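Local coordinates for guanine deaminase (Escherichia coli, PDB 6OHC) that catalyses the zinc-dependent hydrolytic deamination of guanine to xanthine and ammonia, the step of purine breakdown that removes the amino group of guanine, at the interface of chains A and B. Residues are numbered along the deposited sequence; one frame, centred on the assembly and turned at random. Chains: chain A/B, Guanine deaminase.

Contact 1: the interface of chains A and B. Residues chain A 303, 306, 309, 349; chain B 303, 309, 345, 348-349.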
ATOM      1  N   LEU A 303     -10.315  -4.766  -1.143  1.00 41.90           N
ATOM      2  CA  LEU A 303     -10.057  -4.308   0.248  1.00 43.14           C
ATOM      3  C   LEU A 303     -10.637  -2.905   0.423  1.00 43.94           C
ATOM      4  O   LEU A 303     -11.167  -2.586   1.472  1.00 44.37           O
ATOM      5  CB  LEU A 303      -8.553  -4.282   0.548  1.00 43.58           C
ATOM      6  CG  LEU A 303      -7.867  -5.615   0.750  1.00 44.11           C
ATOM      7  CD1 LEU A 303      -6.390  -5.392   0.978  1.00 45.70           C
ATOM      8  CD2 LEU A 303      -8.479  -6.368   1.905  1.00 45.07           C
ATOM      9  N   GLY A 306     -14.205  -3.133   0.756  1.00 48.96           N
ATOM     10  CA  GLY A 306     -14.562  -4.171   1.742  1.00 50.07           C
ATOM     11  C   GLY A 306     -15.421  -5.261   1.110  1.00 50.18           C
ATOM     12  O   GLY A 306     -16.314  -5.782   1.808  1.00 51.15           O
ATOM     13  N   LEU A 309     -12.474 -11.383   0.194  1.00 45.63           N
ATOM     14  CA  LEU A 309     -11.140 -11.988  -0.003  1.00 45.64           C
ATOM     15  C   LEU A 309     -11.243 -13.042  -1.100  1.00 45.53           C
ATOM     16  O   LEU A 309     -11.906 -14.048  -0.863  1.00 45.57           O
ATOM     17  CB  LEU A 309     -10.688 -12.595   1.340  1.00 45.45           C
ATOM     18  CG  LEU A 309     -10.660 -11.604   2.500  1.00 45.65           C
ATOM     19  CD1 LEU A 309     -10.254 -12.302   3.771  1.00 46.61           C
ATOM     20  CD2 LEU A 309      -9.706 -10.432   2.236  1.00 45.18           C
ATOM     21  N   LEU A 349      -4.829 -13.184   5.171  1.00 47.44           N
ATOM     22  CA  LEU A 349      -6.040 -13.145   6.016  1.00 48.30           C
ATOM     23  C   LEU A 349      -6.793 -14.465   5.829  1.00 49.78           C
ATOM     24  O   LEU A 349      -7.703 -14.734   6.621  1.00 51.06           O
ATOM     25  CB  LEU A 349      -6.935 -11.964   5.619  1.00 48.75           C
ATOM     26  CG  LEU A 349      -6.502 -10.569   6.070  1.00 47.92           C
ATOM     27  CD1 LEU A 349      -7.416  -9.532   5.453  1.00 47.29           C
ATOM     28  CD2 LEU A 349      -6.503 -10.444   7.579  1.00 48.33           C
TER
ATOM     29  N   LEU B 303      -1.864  -7.001   8.676  1.00 39.91           N
ATOM     30  CA  LEU B 303      -2.274  -7.613   7.394  1.00 40.91           C
ATOM     31  C   LEU B 303      -1.152  -8.534   6.906  1.00 41.82           C
ATOM     32  O   LEU B 303      -1.442  -9.622   6.373  1.00 42.03           O
ATOM     33  CB  LEU B 303      -2.591  -6.544   6.348  1.00 40.15           C
ATOM     34  CG  LEU B 303      -3.894  -5.772   6.491  1.00 39.73           C
ATOM     35  CD1 LEU B 303      -4.036  -4.762   5.382  1.00 38.84           C
ATOM     36  CD2 LEU B 303      -5.094  -6.704   6.505  1.00 40.73           C
ATOM     37  N   LEU B 309      -7.936  -7.870  12.277  1.00 44.11           N
ATOM     38  CA  LEU B 309      -8.524  -6.544  12.006  1.00 45.04           C
ATOM     39  C   LEU B 309      -8.772  -5.828  13.325  1.00 46.37           C
ATOM     40  O   LEU B 309      -9.670  -6.266  14.050  1.00 47.74           O
ATOM     41  CB  LEU B 309      -9.832  -6.742  11.229  1.00 45.03           C
ATOM     42  CG  LEU B 309      -9.690  -7.554   9.937  1.00 44.90           C
ATOM     43  CD1 LEU B 309     -11.047  -7.779   9.294  1.00 45.83           C
ATOM     44  CD2 LEU B 309      -8.736  -6.862   8.965  1.00 44.33           C
ATOM     45  N   LYS B 345      -8.332   0.262   4.862  1.00 41.22           N
ATOM     46  CA  LYS B 345      -8.597  -1.070   4.244  1.00 41.71           C
ATOM     47  C   LYS B 345      -9.016  -2.037   5.360  1.00 40.86           C
ATOM     48  O   LYS B 345     -10.020  -2.724   5.210  1.00 41.31           O
ATOM     49  CB  LYS B 345      -7.365  -1.529   3.440  1.00 42.79           C
ATOM     50  CG  LYS B 345      -7.207  -0.791   2.113  1.00 43.96           C
ATOM     51  CD  LYS B 345      -6.054  -1.178   1.201  1.00 44.23           C
ATOM     52  CE  LYS B 345      -4.710  -1.133   1.869  1.00 44.71           C
ATOM     53  NZ  LYS B 345      -3.629  -1.090   0.863  1.00 45.16           N
ATOM     54  N   GLN B 348     -12.508  -1.050   6.381  1.00 41.82           N
ATOM     55  CA  GLN B 348     -13.587  -1.322   5.384  1.00 43.43           C
ATOM     56  C   GLN B 348     -14.019  -2.785   5.475  1.00 44.44           C
ATOM     57  O   GLN B 348     -15.180  -3.080   5.234  1.00 45.00           O
ATOM     58  CB  GLN B 348     -13.135  -1.056   3.948  1.00 43.40           C
ATOM     59  CG  GLN B 348     -13.031   0.409   3.628  1.00 43.54           C
ATOM     60  CD  GLN B 348     -14.395   0.938   3.255  1.00 44.66           C
ATOM     61  OE1 GLN B 348     -14.729   2.040   3.658  1.00 46.50           O
ATOM     62  NE2 GLN B 348     -15.204   0.131   2.591  1.00 43.38           N
ATOM     63  N   LEU B 349     -13.098  -3.684   5.807  1.00 45.76           N
ATOM     64  CA  LEU B 349     -13.399  -5.139   5.953  1.00 45.88           C
ATOM     65  C   LEU B 349     -14.310  -5.331   7.164  1.00 46.19           C
ATOM     66  O   LEU B 349     -14.798  -6.408   7.345  1.00 46.94           O
ATOM     67  CB  LEU B 349     -12.096  -5.938   6.103  1.00 45.58           C
ATOM     68  CG  LEU B 349     -11.288  -6.143   4.830  1.00 45.57           C
ATOM     69  CD1 LEU B 349      -9.962  -6.781   5.156  1.00 45.48           C
ATOM     70  CD2 LEU B 349     -12.025  -6.967   3.790  1.00 45.84           C
TER

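Contact 2: the interface of chains A and B. Residues chain A 304, 332-333; chain B 341, 402, 414, 419.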
ATOM      1  N   TYR A 304     -10.490  -2.051  -0.571  1.00 45.77           N
ATOM      2  CA  TYR A 304     -10.855  -0.619  -0.479  1.00 46.91           C
ATOM      3  C   TYR A 304     -12.377  -0.495  -0.341  1.00 45.88           C
ATOM      4  O   TYR A 304     -12.846   0.418   0.370  1.00 46.62           O
ATOM      5  CB  TYR A 304     -10.241   0.072  -1.693  1.00 48.27           C
ATOM      6  CG  TYR A 304      -9.915   1.505  -1.476  1.00 50.53           C
ATOM      7  CD1 TYR A 304      -8.879   1.868  -0.636  1.00 51.58           C
ATOM      8  CD2 TYR A 304     -10.647   2.490  -2.121  1.00 52.18           C
ATOM      9  CE1 TYR A 304      -8.586   3.205  -0.425  1.00 54.56           C
ATOM     10  CE2 TYR A 304     -10.363   3.829  -1.933  1.00 55.13           C
ATOM     11  CZ  TYR A 304      -9.337   4.188  -1.077  1.00 55.84           C
ATOM     12  OH  TYR A 304      -9.117   5.528  -0.917  1.00 60.20           O
ATOM     13  N   THR A 332      -6.424   1.981  -6.024  1.00 37.59           N
ATOM     14  CA  THR A 332      -5.792   3.309  -5.933  1.00 38.26           C
ATOM     15  C   THR A 332      -4.416   3.314  -6.574  1.00 38.14           C
ATOM     16  O   THR A 332      -3.803   4.368  -6.502  1.00 40.42           O
ATOM     17  CB  THR A 332      -5.794   3.764  -4.482  1.00 39.09           C
ATOM     18  OG1 THR A 332      -5.024   2.745  -3.845  1.00 40.24           O
ATOM     19  CG2 THR A 332      -7.210   3.898  -3.932  1.00 39.36           C
ATOM     20  N   THR A 333      -3.998   2.233  -7.235  1.00 36.76           N
ATOM     21  CA  THR A 333      -2.654   2.151  -7.859  1.00 36.34           C
ATOM     22  C   THR A 333      -2.721   1.432  -9.218  1.00 36.36           C
ATOM     23  O   THR A 333      -3.422   0.443  -9.345  1.00 35.25           O
ATOM     24  CB  THR A 333      -1.657   1.463  -6.926  1.00 35.96           C
ATOM     25  OG1 THR A 333      -0.395   1.510  -7.589  1.00 35.60           O
ATOM     26  CG2 THR A 333      -1.994   0.008  -6.621  1.00 35.82           C
TER
ATOM     27  N   ASN B 341      -3.716   4.627   4.954  1.00 37.65           N
ATOM     28  CA  ASN B 341      -4.311   3.905   3.810  1.00 39.16           C
ATOM     29  C   ASN B 341      -4.642   2.469   4.269  1.00 40.27           C
ATOM     30  O   ASN B 341      -5.745   1.964   3.873  1.00 39.73           O
ATOM     31  CB  ASN B 341      -3.432   3.931   2.552  1.00 39.05           C
ATOM     32  CG  ASN B 341      -4.149   3.362   1.332  1.00 39.84           C
ATOM     33  OD1 ASN B 341      -5.270   3.756   1.023  1.00 41.72           O
ATOM     34  ND2 ASN B 341      -3.558   2.387   0.654  1.00 39.68           N
ATOM     35  N   ARG B 402      -5.692  13.939  -8.938  1.00 43.78           N
ATOM     36  CA  ARG B 402      -6.779  13.551  -8.018  1.00 46.79           C
ATOM     37  C   ARG B 402      -7.104  14.749  -7.123  1.00 47.06           C
ATOM     38  O   ARG B 402      -8.290  14.943  -6.780  1.00 47.22           O
ATOM     39  CB  ARG B 402      -6.452  12.324  -7.164  1.00 50.83           C
ATOM     40  CG  ARG B 402      -5.868  11.103  -7.872  1.00 55.26           C
ATOM     41  CD  ARG B 402      -6.400   9.791  -7.312  1.00 59.24           C
ATOM     42  NE  ARG B 402      -5.472   8.689  -7.103  1.00 61.94           N
ATOM     43  CZ  ARG B 402      -5.565   7.491  -7.678  1.00 65.49           C
ATOM     44  NH1 ARG B 402      -6.528   7.208  -8.560  1.00 71.73           N
ATOM     45  NH2 ARG B 402      -4.690   6.561  -7.343  1.00 63.38           N
ATOM     46  N   PHE B 414      -8.412  13.747   2.201  1.00 48.80           N
ATOM     47  CA  PHE B 414      -8.469  12.275   2.037  1.00 48.06           C
ATOM     48  C   PHE B 414      -7.390  11.845   1.056  1.00 47.50           C
ATOM     49  O   PHE B 414      -6.680  10.862   1.366  1.00 48.38           O
ATOM     50  CB  PHE B 414      -9.842  11.786   1.591  1.00 48.27           C
ATOM     51  CG  PHE B 414      -9.960  10.288   1.606  1.00 48.23           C
ATOM     52  CD1 PHE B 414      -9.886   9.564   2.785  1.00 49.28           C
ATOM     53  CD2 PHE B 414     -10.067   9.590   0.413  1.00 50.22           C
ATOM     54  CE1 PHE B 414      -9.957   8.177   2.764  1.00 50.86           C
ATOM     55  CE2 PHE B 414     -10.232   8.207   0.388  1.00 49.94           C
ATOM     56  CZ  PHE B 414     -10.137   7.500   1.564  1.00 51.30           C
ATOM     57  N   LEU B 419      -3.628   8.676   0.237  1.00 49.33           N
ATOM     58  CA  LEU B 419      -3.039   8.144  -1.048  1.00 48.18           C
ATOM     59  C   LEU B 419      -1.686   8.800  -1.424  1.00 46.70           C
ATOM     60  O   LEU B 419      -1.187   8.538  -2.483  1.00 45.15           O
ATOM     61  CB  LEU B 419      -4.074   8.381  -2.132  1.00 50.23           C
ATOM     62  CG  LEU B 419      -5.499   7.976  -1.750  1.00 49.85           C
ATOM     63  CD1 LEU B 419      -6.462   8.435  -2.806  1.00 48.67           C
ATOM     64  CD2 LEU B 419      -5.600   6.470  -1.551  1.00 51.00           C
TER
HETATM   65  O   HOH W   1      -7.379   5.582   1.017  1.00 49.35           O

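Contact 1: the interface of chains A and B
A:Leu349 and B:Leu349 meet tip to tip at the centre of this two-fold patch, the CD1 methyl of A:Leu349 lying 3.8 Å from the CD1 methyl of B:Leu349. A residue that meets its own copy across such an axis is well chosen as leucine, because two branched, uncharged ends can share the spot without opposing like charges. The same two methyls are flanked by A:Leu303 and B:Leu303, each from the other subunit. The CD2 of A:Leu303 touches CD1 of B:Leu349 at 3.6 Å, and the twin contact joins CD1 of A:Leu349 to CD2 of B:Leu303 at 3.8 Å; in both pairs the side chains cross obliquely. A:Leu349 carries CG beside its own backbone N and anti to the carbonyl carbon (chi1 -76°), which brings CD1 between B:Leu303 and B:Leu349. An alanine in place of A:Leu349 would probably leave a gap on the axis and deprive B:Leu303 and B:Leu349 of a methyl partner. A:Leu309 and B:Leu309 stand behind this cluster, the CD2 of A:Leu309 being 4.4 Å from CD2 of B:Leu349, as looser flanking packing.

Farther out, the alkyl chain of B:Lys345 runs past A:Leu303, with CD of B:Lys345 4.0 Å from CB of A:Leu303. Lysine suits such a border, since its methylenes pack while its amine can lie elsewhere. At the polar rim, CB of B:Gln348 rests 3.5 Å from the carbonyl O of A:Leu303 and also faces A:Gly306, whose lack of a side chain lets B:Gln348 come near.

The patch would help hold the two copies together if this dimer is the biological one. In the fold, A:Leu303 and B:Leu303 lie in the short helix 299-304, A:Gly306 and A:Leu309 in the loop after it, and A:Leu349 and B:Leu349 directly follow helix 336-348, which in chain B carries B:Lys345 and B:Gln348.

Contact 2: the interface of chains A and B
The last residue of helix 299-304, A:Tyr304, reaches over to a surface of chain B built from helix 336-348, helix 409-418 and the residue just after the latter, B:Leu419, while a loop of chain A around A:Thr332 fills in beside it. The tyrosine CG lies anti to the backbone N (chi1 -152°), which sends the ring outward from its helix and delivers the phenol OH into the partner. The side chains of A:Tyr304 and B:Phe414 approach from opposite directions, and the phenol oxygen of A:Tyr304 meets the CE2-CZ rim, 3.2 Å from CE2 of B:Phe414. A water sits at the edge of the tyrosine ring, in its plane, 2.6 Å from the OH of A:Tyr304. The same water is 2.8 Å from OD1 of B:Asn341, an amide oxygen able to accept from it, and so relays the phenol to helix 336-348. The amide of B:Asn341 is turned 45° from the tyrosine ring, and its OD1 also passes 3.7 Å from CE1 of A:Tyr304. Tyrosine suits this place because a flat apolar ring carries a polar tip that water can link.

One face of the ring is held within chain A, where the CG2 methyl of A:Thr332 lies 3.6 Å above the plane, toward the rim. The same CG2 of A:Thr332 packs at 3.9 Å against CD2 of B:Leu419, the two side chains crossing at about a right angle; leucine fits here by setting a branched apolar end against a methyl. CD2 of B:Leu419 also borders the phenol oxygen of A:Tyr304. Beside this threonine, NH2 of B:Arg402 lies doubtfully close to the carbonyl O of A:Thr332, but its N-H points elsewhere, so this is not a hydrogen bond.

The site joins the loop after A:Asp327, the probable zinc ligand, to the partner subunit, and may thereby help steady that region if the dimer forms in solution.

About 15 Å separates the centres of contact 1 and contact 2, and the two run into one another through shared elements. Helix 299-304 of chain A supplies neighbouring residues to both, and helix 336-348 of chain B lends different positions along its length to each. Contact 1 includes a pair of equivalent residues meeting near the two-fold axis, whereas contact 2 lies to one side and recurs with the chains exchanged. An apolar centre with mixed, water-linked flanks is what a stable homodimer would be expected to have, although the structure alone does not show that this pairing persists in solution.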